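Local coordinates for malonyl CoA-acyl carrier protein transacylase (Clostridium perfringens, PDB 3PTW) that probably catalyses transfer of the malonyl group from malonyl-CoA to acyl carrier protein, a step that supplies fatty acid synthesis, at residues 127-139 / 175-188. Residues are numbered along the deposited sequence; the frame is centred on the assembly and turned at random.
Sequences GIGGMVAVLRMTP and LEKAMEFIKEVGGR
Val132 stands over segment 175-184 with both methyls in use: CG2 lies 3.7 Å from Leu175 CG, while CG1, anti to the backbone N (chi1 174°), meets Met179 CG at the layer's margin. Beside it Leu175 CD2 presses on Gly130 O at 3.4 Å, where the glycine presents bare backbone. Further along, Val134 CG2 touches Ile182 CD1 at 3.8 Å. Compact, branched Val132, Val134, Leu175 and Ile182 suit this tight, buried layer; flexible Met137 closes its end, its sulfur resting against Val185 CG1 and against Gly187 CA, where a side chain would need the room. The helix ends in a Schellman motif: Gly186 accepts the positive phi and Ile182 O takes Val185 N and Gly187 N from opposite faces of its carbonyl plane. The chain then turns back as a strand: Leu135 N gives Arg188 O a nearly straight 2.8 Å bond (176°), and Arg188 N returns a longer one, 3.3 Å, to Leu135 O. Here the packing opens toward solvent. Arg188 NH2 lies 3.3 Å from Leu135 CD1, the side chains alongside, and Arg188 CD meets the Arg136 guanidinium edge. Strand 129-135 and segment 175-184 run nearly parallel (15°); helix 172-184 belongs to the small ferredoxin-like subdomain of malonyl-CoA:ACP transacylases, helices packed on one face of a four-stranded antiparallel sheet.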
loop_
_atom_site.group_PDB
_atom_site.type_symbol
_atom_site.label_atom_id
_atom_site.label_comp_id
_atom_site.label_asym_id
_atom_site.label_seq_id
_atom_site.Cartn_x
_atom_site.Cartn_y
_atom_site.Cartn_z
ATOM N N GLY A 127 -12.765 -18.930 4.180
ATOM C CA GLY A 127 -14.019 -19.285 3.520
ATOM C C GLY A 127 -15.265 -18.537 3.966
ATOM O O GLY A 127 -16.368 -18.835 3.495
ATOM N N ILE A 128 -15.124 -17.565 4.865
ATOM C CA ILE A 128 -16.316 -16.822 5.279
ATOM C C ILE A 128 -16.421 -15.412 4.693
ATOM O O ILE A 128 -17.526 -14.922 4.410
ATOM C CB ILE A 128 -16.574 -16.860 6.829
ATOM C CG1 ILE A 128 -16.399 -15.488 7.470
ATOM C CG2 ILE A 128 -15.786 -18.009 7.527
ATOM C CD1 ILE A 128 -17.209 -15.293 8.726
ATOM N N GLY A 129 -15.270 -14.773 4.496
ATOM C CA GLY A 129 -15.231 -13.418 3.981
ATOM C C GLY A 129 -14.312 -13.357 2.785
ATOM O O GLY A 129 -13.497 -14.254 2.586
ATOM N N GLY A 130 -14.441 -12.301 1.993
ATOM C CA GLY A 130 -13.613 -12.128 0.796
ATOM C C GLY A 130 -13.632 -10.701 0.300
ATOM O O GLY A 130 -14.015 -9.785 1.026
ATOM N N MET A 131 -13.191 -10.505 -0.939
ATOM C CA MET A 131 -13.155 -9.174 -1.528
ATOM C C MET A 131 -13.606 -9.231 -2.976
ATOM O O MET A 131 -13.392 -10.242 -3.666
ATOM C CB MET A 131 -11.758 -8.567 -1.415
ATOM C CG MET A 131 -11.276 -8.403 0.033
ATOM S SD MET A 131 -9.577 -7.793 0.133
ATOM C CE MET A 131 -9.894 -6.017 0.098
ATOM N N VAL A 132 -14.240 -8.147 -3.422
ATOM C CA VAL A 132 -14.777 -8.068 -4.769
ATOM C C VAL A 132 -14.376 -6.757 -5.446
ATOM O O VAL A 132 -14.662 -5.666 -4.925
ATOM C CB VAL A 132 -16.324 -8.243 -4.774
ATOM C CG1 VAL A 132 -16.895 -8.020 -6.171
ATOM C CG2 VAL A 132 -16.714 -9.631 -4.258
ATOM N N ALA A 133 -13.712 -6.877 -6.598
ATOM C CA ALA A 133 -13.431 -5.727 -7.462
ATOM C C ALA A 133 -14.735 -5.226 -8.104
ATOM O O ALA A 133 -15.538 -6.018 -8.591
ATOM C CB ALA A 133 -12.404 -6.093 -8.547
ATOM N N VAL A 134 -14.948 -3.914 -8.079
ATOM C CA VAL A 134 -16.170 -3.312 -8.629
ATOM C C VAL A 134 -15.768 -2.307 -9.715
ATOM O O VAL A 134 -15.036 -1.360 -9.444
ATOM C CB VAL A 134 -17.024 -2.628 -7.531
ATOM C CG1 VAL A 134 -18.250 -1.930 -8.131
ATOM C CG2 VAL A 134 -17.469 -3.641 -6.477
ATOM N N LEU A 135 -16.243 -2.533 -10.936
ATOM C CA LEU A 135 -15.854 -1.711 -12.075
ATOM C C LEU A 135 -16.998 -0.843 -12.581
ATOM O O LEU A 135 -18.156 -1.245 -12.517
ATOM C CB LEU A 135 -15.319 -2.588 -13.212
ATOM C CG LEU A 135 -14.080 -3.458 -12.973
ATOM C CD1 LEU A 135 -13.656 -4.111 -14.276
ATOM C CD2 LEU A 135 -12.942 -2.634 -12.423
ATOM N N ARG A 136 -16.655 0.351 -13.065
ATOM C CA ARG A 136 -17.593 1.254 -13.757
ATOM C C ARG A 136 -18.767 1.713 -12.876
ATOM O O ARG A 136 -19.910 1.849 -13.353
ATOM C CB ARG A 136 -18.149 0.582 -15.014
ATOM C CG ARG A 136 -18.107 1.441 -16.269
ATOM C CD ARG A 136 -17.173 0.857 -17.335
ATOM N NE ARG A 136 -17.172 -0.613 -17.373
ATOM C CZ ARG A 136 -18.220 -1.377 -17.680
ATOM N NH1 ARG A 136 -18.094 -2.699 -17.688
ATOM N NH2 ARG A 136 -19.398 -0.831 -17.966
ATOM N N MET A 137 -18.483 1.929 -11.594
ATOM C CA MET A 137 -19.474 2.431 -10.664
ATOM C C MET A 137 -18.840 3.561 -9.875
ATOM O O MET A 137 -17.692 3.448 -9.445
ATOM C CB MET A 137 -19.905 1.348 -9.671
ATOM C CG MET A 137 -20.247 -0.013 -10.254
ATOM S SD MET A 137 -22.003 -0.355 -10.248
ATOM C CE MET A 137 -22.402 -0.175 -8.519
ATOM N N THR A 138 -19.601 4.631 -9.656
ATOM C CA THR A 138 -19.173 5.706 -8.758
ATOM C C THR A 138 -19.317 5.217 -7.317
ATOM O O THR A 138 -20.027 4.228 -7.065
ATOM C CB THR A 138 -20.008 6.991 -8.958
ATOM O OG1 THR A 138 -21.390 6.717 -8.677
ATOM C CG2 THR A 138 -19.860 7.527 -10.404
ATOM N N PRO A 139 -18.640 5.892 -6.361
ATOM C CA PRO A 139 -18.843 5.547 -4.951
ATOM C C PRO A 139 -20.319 5.569 -4.556
ATOM O O PRO A 139 -20.776 4.696 -3.814
ATOM C CB PRO A 139 -18.086 6.656 -4.210
ATOM C CG PRO A 139 -17.009 7.074 -5.175
ATOM C CD PRO A 139 -17.600 6.933 -6.540
ATOM N N LEU A 175 -21.524 -10.780 -0.207
ATOM C CA LEU A 175 -20.761 -10.370 -1.393
ATOM C C LEU A 175 -21.342 -10.966 -2.676
ATOM O O LEU A 175 -21.362 -10.319 -3.718
ATOM C CB LEU A 175 -19.299 -10.783 -1.246
ATOM C CG LEU A 175 -18.211 -9.766 -0.904
ATOM C CD1 LEU A 175 -18.718 -8.440 -0.307
ATOM C CD2 LEU A 175 -17.150 -10.395 -0.048
ATOM N N GLU A 176 -21.825 -12.200 -2.580
ATOM C CA GLU A 176 -22.470 -12.871 -3.694
ATOM C C GLU A 176 -23.711 -12.106 -4.130
ATOM O O GLU A 176 -23.967 -11.969 -5.322
ATOM C CB GLU A 176 -22.867 -14.291 -3.292
ATOM C CG GLU A 176 -22.380 -15.344 -4.255
ATOM C CD GLU A 176 -21.152 -16.070 -3.738
ATOM O OE1 GLU A 176 -20.052 -15.464 -3.744
ATOM O OE2 GLU A 176 -21.289 -17.252 -3.330
ATOM N N LYS A 177 -24.493 -11.622 -3.171
ATOM C CA LYS A 177 -25.678 -10.832 -3.511
ATOM C C LYS A 177 -25.320 -9.473 -4.141
ATOM O O LYS A 177 -25.969 -9.030 -5.096
ATOM C CB LYS A 177 -26.594 -10.663 -2.298
ATOM C CG LYS A 177 -28.080 -10.727 -2.649
ATOM C CD LYS A 177 -28.732 -12.064 -2.289
ATOM C CE LYS A 177 -28.139 -13.250 -3.041
ATOM N NZ LYS A 177 -28.372 -14.502 -2.275
ATOM N N ALA A 178 -24.272 -8.837 -3.611
ATOM C CA ALA A 178 -23.779 -7.559 -4.123
ATOM C C ALA A 178 -23.392 -7.668 -5.594
ATOM O O ALA A 178 -23.731 -6.788 -6.394
ATOM C CB ALA A 178 -22.597 -7.071 -3.293
ATOM N N MET A 179 -22.692 -8.755 -5.929
ATOM C CA MET A 179 -22.300 -9.060 -7.309
ATOM C C MET A 179 -23.511 -9.157 -8.239
ATOM O O MET A 179 -23.480 -8.599 -9.340
ATOM C CB MET A 179 -21.482 -10.354 -7.358
ATOM C CG MET A 179 -20.076 -10.250 -6.747
ATOM S SD MET A 179 -19.239 -11.862 -6.718
ATOM C CE MET A 179 -19.196 -12.216 -8.493
ATOM N N GLU A 180 -24.562 -9.857 -7.795
ATOM C CA GLU A 180 -25.853 -9.894 -8.497
ATOM C C GLU A 180 -26.385 -8.481 -8.721
ATOM O O GLU A 180 -26.690 -8.117 -9.850
ATOM C CB GLU A 180 -26.915 -10.711 -7.730
ATOM C CG GLU A 180 -26.761 -12.229 -7.776
ATOM C CD GLU A 180 -27.859 -12.964 -6.997
ATOM O OE1 GLU A 180 -27.587 -14.074 -6.483
ATOM O OE2 GLU A 180 -28.990 -12.439 -6.888
ATOM N N PHE A 181 -26.487 -7.695 -7.647
ATOM C CA PHE A 181 -26.998 -6.319 -7.728
ATOM C C PHE A 181 -26.156 -5.415 -8.643
ATOM O O PHE A 181 -26.707 -4.588 -9.385
ATOM C CB PHE A 181 -27.139 -5.677 -6.334
ATOM C CG PHE A 181 -28.189 -6.315 -5.460
ATOM C CD1 PHE A 181 -27.886 -6.689 -4.158
ATOM C CD2 PHE A 181 -29.484 -6.542 -5.935
ATOM C CE1 PHE A 181 -28.850 -7.288 -3.331
ATOM C CE2 PHE A 181 -30.465 -7.141 -5.118
ATOM C CZ PHE A 181 -30.141 -7.515 -3.812
ATOM N N ILE A 182 -24.836 -5.581 -8.603
ATOM C CA ILE A 182 -23.939 -4.798 -9.466
ATOM C C ILE A 182 -24.240 -5.061 -10.951
ATOM O O ILE A 182 -24.344 -4.120 -11.749
ATOM C CB ILE A 182 -22.442 -5.034 -9.108
ATOM C CG1 ILE A 182 -22.109 -4.314 -7.806
ATOM C CG2 ILE A 182 -21.500 -4.527 -10.197
ATOM C CD1 ILE A 182 -20.985 -4.930 -7.031
ATOM N N LYS A 183 -24.409 -6.336 -11.305
ATOM C CA LYS A 183 -24.768 -6.721 -12.678
ATOM C C LYS A 183 -26.032 -6.023 -13.167
ATOM O O LYS A 183 -26.040 -5.395 -14.225
ATOM C CB LYS A 183 -24.926 -8.243 -12.800
ATOM C CG LYS A 183 -23.931 -8.906 -13.735
ATOM C CD LYS A 183 -24.382 -8.838 -15.202
ATOM C CE LYS A 183 -25.095 -10.118 -15.644
ATOM N NZ LYS A 183 -26.432 -10.306 -15.001
ATOM N N GLU A 184 -27.085 -6.112 -12.366
ATOM C CA GLU A 184 -28.406 -5.603 -12.729
ATOM C C GLU A 184 -28.422 -4.118 -13.069
ATOM O O GLU A 184 -29.369 -3.637 -13.692
ATOM C CB GLU A 184 -29.378 -5.849 -11.585
ATOM C CG GLU A 184 -29.465 -7.296 -11.149
ATOM C CD GLU A 184 -30.476 -7.504 -10.047
ATOM O OE1 GLU A 184 -30.721 -6.559 -9.267
ATOM O OE2 GLU A 184 -31.027 -8.617 -9.963
ATOM N N VAL A 185 -27.376 -3.401 -12.667
ATOM C CA VAL A 185 -27.335 -1.955 -12.821
ATOM C C VAL A 185 -26.222 -1.490 -13.779
ATOM O O VAL A 185 -25.984 -0.291 -13.932
ATOM C CB VAL A 185 -27.275 -1.246 -11.433
ATOM C CG1 VAL A 185 -25.843 -1.205 -10.876
ATOM C CG2 VAL A 185 -27.880 0.158 -11.507
ATOM N N GLY A 186 -25.555 -2.439 -14.431
ATOM C CA GLY A 186 -24.627 -2.115 -15.510
ATOM C C GLY A 186 -23.169 -1.997 -15.118
ATOM O O GLY A 186 -22.327 -1.623 -15.941
ATOM N N GLY A 187 -22.868 -2.301 -13.858
ATOM C CA GLY A 187 -21.495 -2.410 -13.414
ATOM C C GLY A 187 -21.000 -3.836 -13.569
ATOM O O GLY A 187 -21.744 -4.728 -13.997
ATOM N N ARG A 188 -19.737 -4.045 -13.215
ATOM C CA ARG A 188 -19.123 -5.366 -13.262
ATOM C C ARG A 188 -18.496 -5.633 -11.918
ATOM O O ARG A 188 -17.971 -4.722 -11.275
ATOM C CB ARG A 188 -18.031 -5.433 -14.334
ATOM C CG ARG A 188 -18.524 -5.589 -15.764
ATOM C CD ARG A 188 -17.332 -5.854 -16.702
ATOM N NE ARG A 188 -16.587 -7.029 -16.246
ATOM C CZ ARG A 188 -15.264 -7.141 -16.255
ATOM N NH1 ARG A 188 -14.704 -8.248 -15.797
ATOM N NH2 ARG A 188 -14.501 -6.160 -16.703
#